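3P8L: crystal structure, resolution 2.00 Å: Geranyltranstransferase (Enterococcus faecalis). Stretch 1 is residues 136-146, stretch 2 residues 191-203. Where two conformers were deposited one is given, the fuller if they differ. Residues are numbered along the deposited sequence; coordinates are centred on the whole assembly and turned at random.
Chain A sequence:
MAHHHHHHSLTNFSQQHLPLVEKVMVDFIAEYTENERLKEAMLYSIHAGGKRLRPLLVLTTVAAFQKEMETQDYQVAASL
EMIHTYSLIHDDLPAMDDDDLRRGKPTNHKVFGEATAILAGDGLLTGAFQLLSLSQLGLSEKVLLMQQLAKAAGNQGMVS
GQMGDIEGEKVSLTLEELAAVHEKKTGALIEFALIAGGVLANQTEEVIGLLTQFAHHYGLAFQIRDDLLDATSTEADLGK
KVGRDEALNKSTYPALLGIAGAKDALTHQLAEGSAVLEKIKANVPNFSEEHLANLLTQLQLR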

# COMPACT_ATOMS: atom_id res chain seq x y z
N GLN A 136 -11.14 -8.05 -11.85
CA GLN A 136 -12.35 -8.18 -12.67
C GLN A 136 -13.60 -7.51 -12.07
O GLN A 136 -14.69 -7.69 -12.59
CB GLN A 136 -12.64 -9.66 -12.91
CG GLN A 136 -12.88 -10.01 -14.35
CD GLN A 136 -11.63 -10.46 -15.03
OE1 GLN A 136 -11.43 -11.66 -15.26
NE2 GLN A 136 -10.75 -9.52 -15.35
N LEU A 137 -13.44 -6.76 -10.98
CA LEU A 137 -14.56 -6.04 -10.35
C LEU A 137 -15.03 -4.88 -11.21
O LEU A 137 -14.22 -4.24 -11.89
CB LEU A 137 -14.13 -5.47 -9.00
CG LEU A 137 -13.84 -6.43 -7.85
CD1 LEU A 137 -13.37 -5.65 -6.65
CD2 LEU A 137 -15.09 -7.23 -7.54
N GLY A 138 -16.33 -4.59 -11.15
CA GLY A 138 -16.88 -3.39 -11.77
C GLY A 138 -16.50 -2.15 -10.98
O GLY A 138 -16.15 -2.24 -9.80
N LEU A 139 -16.62 -0.99 -11.62
CA LEU A 139 -16.02 0.26 -11.14
C LEU A 139 -16.37 0.66 -9.71
O LEU A 139 -15.48 1.04 -8.94
CB LEU A 139 -16.29 1.42 -12.11
CG LEU A 139 -15.59 1.41 -13.47
CD1 LEU A 139 -16.22 2.45 -14.41
CD2 LEU A 139 -14.09 1.68 -13.34
N SER A 140 -17.65 0.58 -9.35
CA SER A 140 -18.07 1.04 -8.02
C SER A 140 -17.71 0.06 -6.90
O SER A 140 -17.42 0.48 -5.78
CB SER A 140 -19.57 1.34 -7.99
OG SER A 140 -20.31 0.17 -8.28
N GLU A 141 -17.77 -1.24 -7.22
CA GLU A 141 -17.39 -2.29 -6.27
C GLU A 141 -15.89 -2.22 -6.02
O GLU A 141 -15.43 -2.40 -4.89
CB GLU A 141 -17.72 -3.66 -6.83
CG GLU A 141 -19.15 -4.08 -6.67
CD GLU A 141 -19.39 -5.50 -7.16
OE1 GLU A 141 -20.31 -6.15 -6.62
OE2 GLU A 141 -18.67 -5.96 -8.08
N LYS A 142 -15.15 -1.98 -7.10
CA LYS A 142 -13.71 -1.83 -7.08
C LYS A 142 -13.32 -0.73 -6.13
O LYS A 142 -12.53 -0.96 -5.22
CB LYS A 142 -13.18 -1.55 -8.49
CG LYS A 142 -11.67 -1.60 -8.61
CD LYS A 142 -11.21 -1.58 -10.06
CE LYS A 142 -11.32 -2.96 -10.66
NZ LYS A 142 -10.60 -3.02 -11.98
N VAL A 143 -13.95 0.44 -6.28
CA VAL A 143 -13.65 1.60 -5.45
C VAL A 143 -14.02 1.37 -3.99
O VAL A 143 -13.25 1.72 -3.10
CB VAL A 143 -14.29 2.91 -6.03
CG1 VAL A 143 -14.36 4.05 -5.00
CG2 VAL A 143 -13.52 3.36 -7.23
N LEU A 144 -15.18 0.75 -3.76
CA LEU A 144 -15.61 0.41 -2.40
C LEU A 144 -14.61 -0.52 -1.71
O LEU A 144 -14.26 -0.32 -0.56
CB LEU A 144 -17.01 -0.25 -2.43
CG LEU A 144 -17.59 -0.74 -1.10
CD1 LEU A 144 -17.70 0.39 -0.08
CD2 LEU A 144 -18.94 -1.42 -1.32
N LEU A 145 -14.16 -1.54 -2.43
CA LEU A 145 -13.29 -2.54 -1.82
C LEU A 145 -11.87 -1.99 -1.60
O LEU A 145 -11.20 -2.39 -0.64
CB LEU A 145 -13.30 -3.84 -2.62
CG LEU A 145 -14.60 -4.67 -2.51
CD1 LEU A 145 -14.40 -6.05 -3.08
CD2 LEU A 145 -15.09 -4.79 -1.09
N MET A 146 -11.44 -1.04 -2.43
CA MET A 146 -10.15 -0.37 -2.26
C MET A 146 -10.21 0.55 -1.04
O MET A 146 -9.28 0.57 -0.23
CB MET A 146 -9.73 0.40 -3.54
CG MET A 146 -9.20 -0.51 -4.67
SD MET A 146 -8.62 0.33 -6.18
CE MET A 146 -10.02 1.35 -6.61
N GLU A 191 -12.55 -8.31 9.48
CA GLU A 191 -13.76 -7.58 9.13
C GLU A 191 -13.82 -7.29 7.63
O GLU A 191 -14.87 -7.51 7.00
CB GLU A 191 -13.92 -6.31 9.98
CG GLU A 191 -14.51 -6.59 11.37
CD GLU A 191 -14.16 -5.52 12.39
OE1 GLU A 191 -13.46 -4.56 12.02
OE2 GLU A 191 -14.58 -5.65 13.56
N PHE A 192 -12.69 -6.85 7.05
CA PHE A 192 -12.63 -6.68 5.60
C PHE A 192 -13.00 -7.97 4.87
O PHE A 192 -13.73 -7.92 3.88
CB PHE A 192 -11.26 -6.19 5.10
CG PHE A 192 -11.18 -6.12 3.59
CD1 PHE A 192 -11.67 -5.01 2.92
CD2 PHE A 192 -10.70 -7.20 2.84
CE1 PHE A 192 -11.62 -4.94 1.54
CE2 PHE A 192 -10.68 -7.15 1.46
CZ PHE A 192 -11.14 -6.01 0.81
N ALA A 193 -12.49 -9.12 5.32
CA ALA A 193 -12.76 -10.36 4.59
C ALA A 193 -14.27 -10.64 4.48
O ALA A 193 -14.77 -11.00 3.41
CB ALA A 193 -12.06 -11.54 5.23
N LEU A 194 -14.98 -10.45 5.59
CA LEU A 194 -16.45 -10.66 5.64
C LEU A 194 -17.25 -9.63 4.82
O LEU A 194 -18.16 -10.01 4.05
CB LEU A 194 -16.94 -10.72 7.09
CG LEU A 194 -16.96 -12.09 7.80
CD1 LEU A 194 -18.04 -12.97 7.23
CD2 LEU A 194 -15.60 -12.81 7.79
N ILE A 195 -16.90 -8.35 4.98
CA ILE A 195 -17.41 -7.25 4.16
C ILE A 195 -17.23 -7.53 2.69
O ILE A 195 -18.19 -7.43 1.92
CB ILE A 195 -16.74 -5.89 4.54
CG1 ILE A 195 -17.20 -5.44 5.93
CG2 ILE A 195 -17.02 -4.80 3.50
CD1 ILE A 195 -16.57 -4.15 6.38
N ALA A 196 -16.00 -7.90 2.30
CA ALA A 196 -15.72 -8.20 0.91
C ALA A 196 -16.54 -9.37 0.39
O ALA A 196 -17.03 -9.33 -0.74
CB ALA A 196 -14.23 -8.45 0.67
N GLY A 197 -16.64 -10.43 1.18
CA GLY A 197 -17.54 -11.56 0.88
C GLY A 197 -18.96 -11.09 0.58
O GLY A 197 -19.53 -11.47 -0.44
N GLY A 198 -19.51 -10.24 1.45
CA GLY A 198 -20.83 -9.62 1.23
C GLY A 198 -20.99 -8.80 -0.05
O GLY A 198 -22.01 -8.89 -0.72
N VAL A 199 -19.97 -8.01 -0.37
CA VAL A 199 -19.97 -7.14 -1.54
C VAL A 199 -19.87 -7.98 -2.82
O VAL A 199 -20.59 -7.72 -3.81
CB VAL A 199 -18.83 -6.10 -1.44
CG1 VAL A 199 -18.60 -5.37 -2.75
CG2 VAL A 199 -19.10 -5.12 -0.32
N LEU A 200 -19.00 -8.98 -2.78
CA LEU A 200 -18.85 -9.91 -3.88
C LEU A 200 -20.14 -10.69 -4.17
O LEU A 200 -20.40 -11.04 -5.31
CB LEU A 200 -17.68 -10.89 -3.63
CG LEU A 200 -16.27 -10.25 -3.60
CD1 LEU A 200 -15.22 -11.23 -3.06
CD2 LEU A 200 -15.87 -9.72 -4.95
N ALA A 201 -20.93 -10.93 -3.12
CA ALA A 201 -22.17 -11.69 -3.25
C ALA A 201 -23.41 -10.79 -3.41
O ALA A 201 -24.54 -11.29 -3.34
CB ALA A 201 -22.33 -12.62 -2.06
N ASN A 202 -23.18 -9.49 -3.62
CA ASN A 202 -24.24 -8.49 -3.81
C ASN A 202 -25.27 -8.37 -2.69
O ASN A 202 -26.45 -8.15 -2.95
CB ASN A 202 -24.94 -8.67 -5.16
CG ASN A 202 -24.75 -7.48 -6.07
OD1 ASN A 202 -24.08 -7.58 -7.10
ND2 ASN A 202 -25.32 -6.34 -5.69
N GLN A 203 -24.82 -8.51 -1.45
CA GLN A 203 -25.68 -8.40 -0.29
C GLN A 203 -25.98 -6.95 0.08
O GLN A 203 -25.27 -6.04 -0.35
CB GLN A 203 -25.07 -9.13 0.89
CG GLN A 203 -24.92 -10.63 0.65
CD GLN A 203 -26.26 -11.29 0.35
OE1 GLN A 203 -27.15 -11.33 1.20
NE2 GLN A 203 -26.39 -11.83 -0.84

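The two stretches meet as a nearly antiparallel pair of helices. The axes of helix 139-146 and helix 191-200 run at 171° and come no closer than 10.9 Å, a spacing that leaves room for side chains between the backbones. The register follows from the CA pairs: Glu 141 CA lies 7.2 Å from Val 199 CA, and Leu 145 CA lies 6.7 Å from Ala 196 CA, so moving up stretch 1 means moving down stretch 2. The contact buries 379 Å², summed over both sides, and no hydrogen bond crosses it; apolar packing is its main component.

Leu 137, still ahead of the helix, directs its CA-to-CB bond toward stretch 2, and its CD2 reaches Leu 200 CD2 at 3.7 Å, a van der Waals contact between methyl groups. Gly 138 occupies the N-cap position, and its O accepts the backbone hydrogen bond from Lys 142 N at 2.9 Å, which marks the first turn.

One turn on from Leu 137, Glu 141 also points toward the partner helix. Its aliphatic part packs on Val 199, with Glu 141 CG 4.2 Å from Val 199 CG1. The carboxylate is another matter: Glu 141 OE1 comes within 3.2 Å of Val 199 O, but both atoms are acceptors, so proximity here is not bonding. Val 199 O instead accepts a hydrogen bond from Asn 202 N at 3.1 Å, just beyond the helix.

Lys 142 points away and Val 143 is out of reach, as expected for the far side of a helix. Leu 144 returns toward stretch 2 and places CD2 3.8 Å from Val 199 CG2.

Leu 145 is the centre of the packing, with 101 Å² covered by stretch 2. Its CA-to-CB bond points sideways, yet with chi1 in m and chi2 in t the end of the side chain comes nearer and fits as a knob among Phe 192, Ala 196, Val 199 and Leu 200. Leu 145 CD2 lies 3.9 Å from Val 199 CG1, 4.2 Å from Ala 196 CB and 4.4 Å from Phe 192 CE1; the small side chain of Ala 196 accompanies a close approach to the backbone, with Leu 145 CD2 4.0 Å from Ala 196 CA. The carbonyl contributes too: Leu 145 O sits 3.4 Å from Phe 192 CE1, at the ring edge and near its plane, where the electropositive ring hydrogens lie.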